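Local coordinates for SnoaL-like domain-containing protein (Methylibium petroleiphilum PM1, PDB 3G16) that is of unknown function but belongs to the SnoaL-like family of the NTF2 clan and probably holds a small ligand within its cone-shaped cystatin-like fold, at residues I16-E28 with W62-T74. Numbering follows the deposited sequence.
Sequences IRTYYDGCNEADE and WRTAVETLGSYWT
Asn-24 reaches across to strand 71-74 and pairs its side-chain amide with the backbone of Trp-73. Asn-24 OD1 accepts from Trp-73 N at 2.8 Å on a lone pair, and Asn-24 ND2 returns an almost straight bond to Trp-73 O at 2.9 Å, so both ends of the amide are gripped and its rotation is fixed. Flat against it lies the Tyr-72 ring, 13° from parallel, with Asn-24 ND2 over one face near the rim, 3.5 Å from Tyr-72 CE1. With an alanine in place of Tyr-72, the amide would probably lose its stacked partner and a gap would open beside it. Helix 16-24 runs nearly antiparallel to the strand here, an N-terminal helix packed against the curved sheet as in the NTF2-like, cystatin-like fold. Cys-23 CB lies 3.6 Å from Trp-73 CE3; Cys-23 SG, anti to the carbonyl carbon, is turned obliquely against the Trp-62 ring, 3.7 Å from Trp-62 CD1. Trp-62 NE1 donates to Tyr-19 OH at 3.0 Å, bent to 143°. Farther along, Ala-26, in a Schellman turn, packs CB on Val-66 CG1, while in one of two Glu-28 conformers Arg-63 NH1 forms a salt bridge with Glu-28 OE2 from above the carboxylate plane; OE2 also hydrogen-bonds His-60.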
# COMPACT_ATOMS: atom_id res chain seq x y z
N ILE A 16 -10.76 -6.86 10.24
CA ILE A 16 -9.46 -6.21 10.23
C ILE A 16 -9.06 -5.72 11.63
O ILE A 16 -7.93 -5.95 12.09
CB ILE A 16 -9.46 -5.07 9.21
CG1 ILE A 16 -9.34 -5.66 7.80
CG2 ILE A 16 -8.32 -4.05 9.52
CD1 ILE A 16 -9.66 -4.65 6.65
N ARG A 17 -10.00 -5.11 12.33
CA ARG A 17 -9.63 -4.61 13.63
C ARG A 17 -9.39 -5.78 14.64
O ARG A 17 -8.54 -5.68 15.55
CB ARG A 17 -10.69 -3.65 14.17
CG ARG A 17 -10.78 -2.36 13.34
CD ARG A 17 -11.58 -1.26 14.07
NE ARG A 17 -11.70 -0.06 13.26
CZ ARG A 17 -10.77 0.90 13.13
NH1 ARG A 17 -9.59 0.86 13.76
NH2 ARG A 17 -11.05 1.93 12.34
N THR A 18 -10.17 -6.86 14.51
CA THR A 18 -9.96 -8.02 15.35
C THR A 18 -8.54 -8.58 15.10
O THR A 18 -7.83 -9.00 15.99
CB THR A 18 -11.00 -9.11 15.10
OG1 THR A 18 -12.30 -8.58 15.40
CG2 THR A 18 -10.73 -10.34 15.99
N TYR A 19 -8.14 -8.61 13.83
CA TYR A 19 -6.84 -9.11 13.43
C TYR A 19 -5.72 -8.30 14.11
O TYR A 19 -4.83 -8.85 14.71
CB TYR A 19 -6.71 -9.10 11.89
CG TYR A 19 -5.31 -9.25 11.35
CD1 TYR A 19 -4.49 -10.32 11.71
CD2 TYR A 19 -4.86 -8.37 10.42
CE1 TYR A 19 -3.20 -10.42 11.20
CE2 TYR A 19 -3.58 -8.47 9.89
CZ TYR A 19 -2.75 -9.50 10.30
OH TYR A 19 -1.48 -9.59 9.72
N TYR A 20 -5.79 -6.98 13.94
CA TYR A 20 -4.78 -6.09 14.56
C TYR A 20 -4.79 -6.20 16.07
O TYR A 20 -3.75 -6.18 16.69
CB TYR A 20 -4.93 -4.64 14.05
CG TYR A 20 -4.21 -4.37 12.75
CD1 TYR A 20 -4.64 -4.91 11.59
CD2 TYR A 20 -3.10 -3.56 12.72
CE1 TYR A 20 -3.95 -4.71 10.36
CE2 TYR A 20 -2.41 -3.27 11.54
CZ TYR A 20 -2.85 -3.89 10.36
OH TYR A 20 -2.13 -3.62 9.18
N ASP A 21 -5.97 -6.32 16.67
CA ASP A 21 -6.05 -6.56 18.13
C ASP A 21 -5.27 -7.82 18.47
O ASP A 21 -4.50 -7.88 19.40
CB ASP A 21 -7.48 -6.71 18.60
CG ASP A 21 -8.25 -5.39 18.64
OD1 ASP A 21 -7.71 -4.34 18.34
OD2 ASP A 21 -9.49 -5.48 18.96
N GLY A 22 -5.56 -8.87 17.74
CA GLY A 22 -4.90 -10.14 17.96
C GLY A 22 -3.39 -10.06 17.80
O GLY A 22 -2.64 -10.70 18.54
N CYS A 23 -2.96 -9.31 16.80
CA CYS A 23 -1.52 -9.06 16.63
C CYS A 23 -0.93 -8.43 17.90
O CYS A 23 0.02 -8.94 18.47
CB CYS A 23 -1.25 -8.11 15.46
SG CYS A 23 -1.57 -8.84 13.81
N ASN A 24 -1.53 -7.33 18.36
CA ASN A 24 -0.97 -6.65 19.54
C ASN A 24 -1.04 -7.50 20.79
O ASN A 24 -0.18 -7.40 21.66
CB ASN A 24 -1.60 -5.27 19.74
CG ASN A 24 -1.16 -4.31 18.68
OD1 ASN A 24 -0.07 -4.50 18.12
ND2 ASN A 24 -1.95 -3.29 18.38
N GLU A 25 -2.06 -8.35 20.87
CA GLU A 25 -2.29 -9.22 22.02
C GLU A 25 -1.49 -10.52 21.93
O GLU A 25 -1.58 -11.35 22.87
CB GLU A 25 -3.80 -9.52 22.16
CG GLU A 25 -4.63 -8.32 22.58
CD GLU A 25 -6.14 -8.46 22.42
OE1 GLU A 25 -6.58 -9.37 21.71
OE2 GLU A 25 -6.85 -7.58 22.95
N ALA A 26 -0.76 -10.73 20.84
CA ALA A 26 -0.03 -11.97 20.68
C ALA A 26 -0.96 -13.18 20.88
O ALA A 26 -0.62 -14.17 21.52
CB ALA A 26 1.19 -12.01 21.60
N ASP A 27 -2.17 -13.09 20.35
CA ASP A 27 -3.22 -14.11 20.52
C ASP A 27 -3.38 -14.84 19.22
O ASP A 27 -4.07 -14.36 18.31
CB ASP A 27 -4.50 -13.42 21.00
CG ASP A 27 -5.64 -14.37 21.29
OD1 ASP A 27 -5.61 -15.51 20.80
OD2 ASP A 27 -6.61 -13.92 21.96
N GLU A 28 -2.72 -15.98 19.10
CA GLU A 28 -2.74 -16.74 17.85
C GLU A 28 -4.14 -17.19 17.46
O GLU A 28 -4.52 -17.06 16.30
CB GLU A 28 -1.75 -17.92 17.88
CG GLU A 28 -0.25 -17.49 18.00
CD GLU A 28 0.75 -18.66 17.80
OE1 GLU A 28 0.36 -19.68 17.24
OE2 GLU A 28 1.96 -18.51 18.15
N TRP A 62 3.70 -13.40 14.00
CA TRP A 62 3.43 -12.14 14.69
C TRP A 62 3.52 -12.34 16.20
O TRP A 62 4.00 -11.45 16.89
CB TRP A 62 2.11 -11.53 14.31
CG TRP A 62 1.96 -11.09 12.91
CD1 TRP A 62 0.82 -11.12 12.18
CD2 TRP A 62 2.96 -10.51 12.03
NE1 TRP A 62 1.01 -10.62 10.93
CE2 TRP A 62 2.32 -10.23 10.81
CE3 TRP A 62 4.33 -10.19 12.14
CZ2 TRP A 62 2.97 -9.66 9.72
CZ3 TRP A 62 4.98 -9.59 11.03
CH2 TRP A 62 4.29 -9.37 9.84
N ARG A 63 3.11 -13.48 16.76
CA ARG A 63 3.27 -13.71 18.18
C ARG A 63 4.77 -13.63 18.54
O ARG A 63 5.14 -12.99 19.53
CB ARG A 63 2.73 -15.06 18.56
CG ARG A 63 2.99 -15.37 20.03
CD ARG A 63 2.79 -16.76 20.28
NE ARG A 63 3.21 -17.16 21.61
CZ ARG A 63 3.49 -18.41 21.88
NH1 ARG A 63 3.42 -19.33 20.89
NH2 ARG A 63 3.85 -18.74 23.11
N THR A 64 5.63 -14.22 17.72
CA THR A 64 7.07 -14.18 17.92
C THR A 64 7.57 -12.73 17.92
O THR A 64 8.42 -12.34 18.73
CB THR A 64 7.75 -14.98 16.78
OG1 THR A 64 7.29 -16.34 16.83
CG2 THR A 64 9.26 -14.92 16.89
N ALA A 65 7.04 -11.94 16.99
CA ALA A 65 7.46 -10.55 16.87
C ALA A 65 7.11 -9.78 18.13
O ALA A 65 7.92 -8.96 18.62
CB ALA A 65 6.82 -9.88 15.66
N VAL A 66 5.91 -9.97 18.64
CA VAL A 66 5.56 -9.27 19.89
C VAL A 66 6.51 -9.65 21.02
O VAL A 66 7.00 -8.81 21.78
CB VAL A 66 4.10 -9.55 20.26
CG1 VAL A 66 3.75 -9.10 21.73
CG2 VAL A 66 3.19 -8.90 19.23
N GLU A 67 6.80 -10.95 21.13
CA GLU A 67 7.63 -11.44 22.22
C GLU A 67 9.04 -10.95 22.13
O GLU A 67 9.64 -10.56 23.17
CB GLU A 67 7.64 -12.96 22.24
CG GLU A 67 6.33 -13.54 22.62
CD GLU A 67 6.25 -15.05 22.52
OE1 GLU A 67 7.12 -15.64 21.82
OE2 GLU A 67 5.26 -15.58 23.04
N THR A 68 9.58 -10.94 20.93
CA THR A 68 11.01 -10.61 20.76
C THR A 68 11.30 -9.15 20.48
O THR A 68 12.32 -8.62 20.94
CB THR A 68 11.64 -11.46 19.66
OG1 THR A 68 11.09 -11.12 18.41
CG2 THR A 68 11.46 -12.97 19.94
N LEU A 69 10.42 -8.49 19.72
CA LEU A 69 10.63 -7.11 19.34
C LEU A 69 9.76 -6.12 20.13
O LEU A 69 10.01 -4.91 20.07
CB LEU A 69 10.29 -6.92 17.86
CG LEU A 69 10.98 -7.82 16.81
CD1 LEU A 69 10.50 -7.51 15.44
CD2 LEU A 69 12.52 -7.65 16.95
N GLY A 70 8.77 -6.61 20.84
CA GLY A 70 7.80 -5.73 21.46
C GLY A 70 6.90 -5.07 20.41
O GLY A 70 6.33 -3.98 20.67
N SER A 71 6.74 -5.68 19.24
CA SER A 71 5.96 -5.14 18.16
C SER A 71 4.59 -4.67 18.62
O SER A 71 3.93 -5.31 19.41
CB SER A 71 5.76 -6.18 17.11
OG SER A 71 7.00 -6.56 16.55
N TYR A 72 4.22 -3.49 18.15
CA TYR A 72 2.88 -2.94 18.39
C TYR A 72 2.49 -2.25 17.11
O TYR A 72 3.23 -1.43 16.58
CB TYR A 72 2.91 -1.95 19.53
CG TYR A 72 1.52 -1.61 20.07
CD1 TYR A 72 0.70 -0.69 19.41
CD2 TYR A 72 1.01 -2.26 21.18
CE1 TYR A 72 -0.58 -0.42 19.89
CE2 TYR A 72 -0.27 -1.95 21.69
CZ TYR A 72 -1.05 -1.04 21.02
OH TYR A 72 -2.34 -0.73 21.47
N TRP A 73 1.32 -2.59 16.59
CA TRP A 73 0.84 -2.06 15.34
C TRP A 73 -0.33 -1.10 15.53
O TRP A 73 -1.20 -1.33 16.36
CB TRP A 73 0.35 -3.22 14.47
CG TRP A 73 1.39 -4.09 13.95
CD1 TRP A 73 2.01 -3.95 12.74
CD2 TRP A 73 1.91 -5.31 14.52
NE1 TRP A 73 2.92 -4.95 12.55
CE2 TRP A 73 2.87 -5.82 13.62
CE3 TRP A 73 1.69 -6.00 15.71
CZ2 TRP A 73 3.54 -7.03 13.86
CZ3 TRP A 73 2.36 -7.19 15.93
CH2 TRP A 73 3.28 -7.68 15.01
N THR A 74 -0.39 -0.10 14.69
CA THR A 74 -1.51 0.81 14.63
C THR A 74 -2.09 0.85 13.22
O THR A 74 -1.35 0.74 12.21
CB THR A 74 -1.15 2.23 15.08
OG1 THR A 74 -0.15 2.79 14.23
CG2 THR A 74 -0.65 2.22 16.52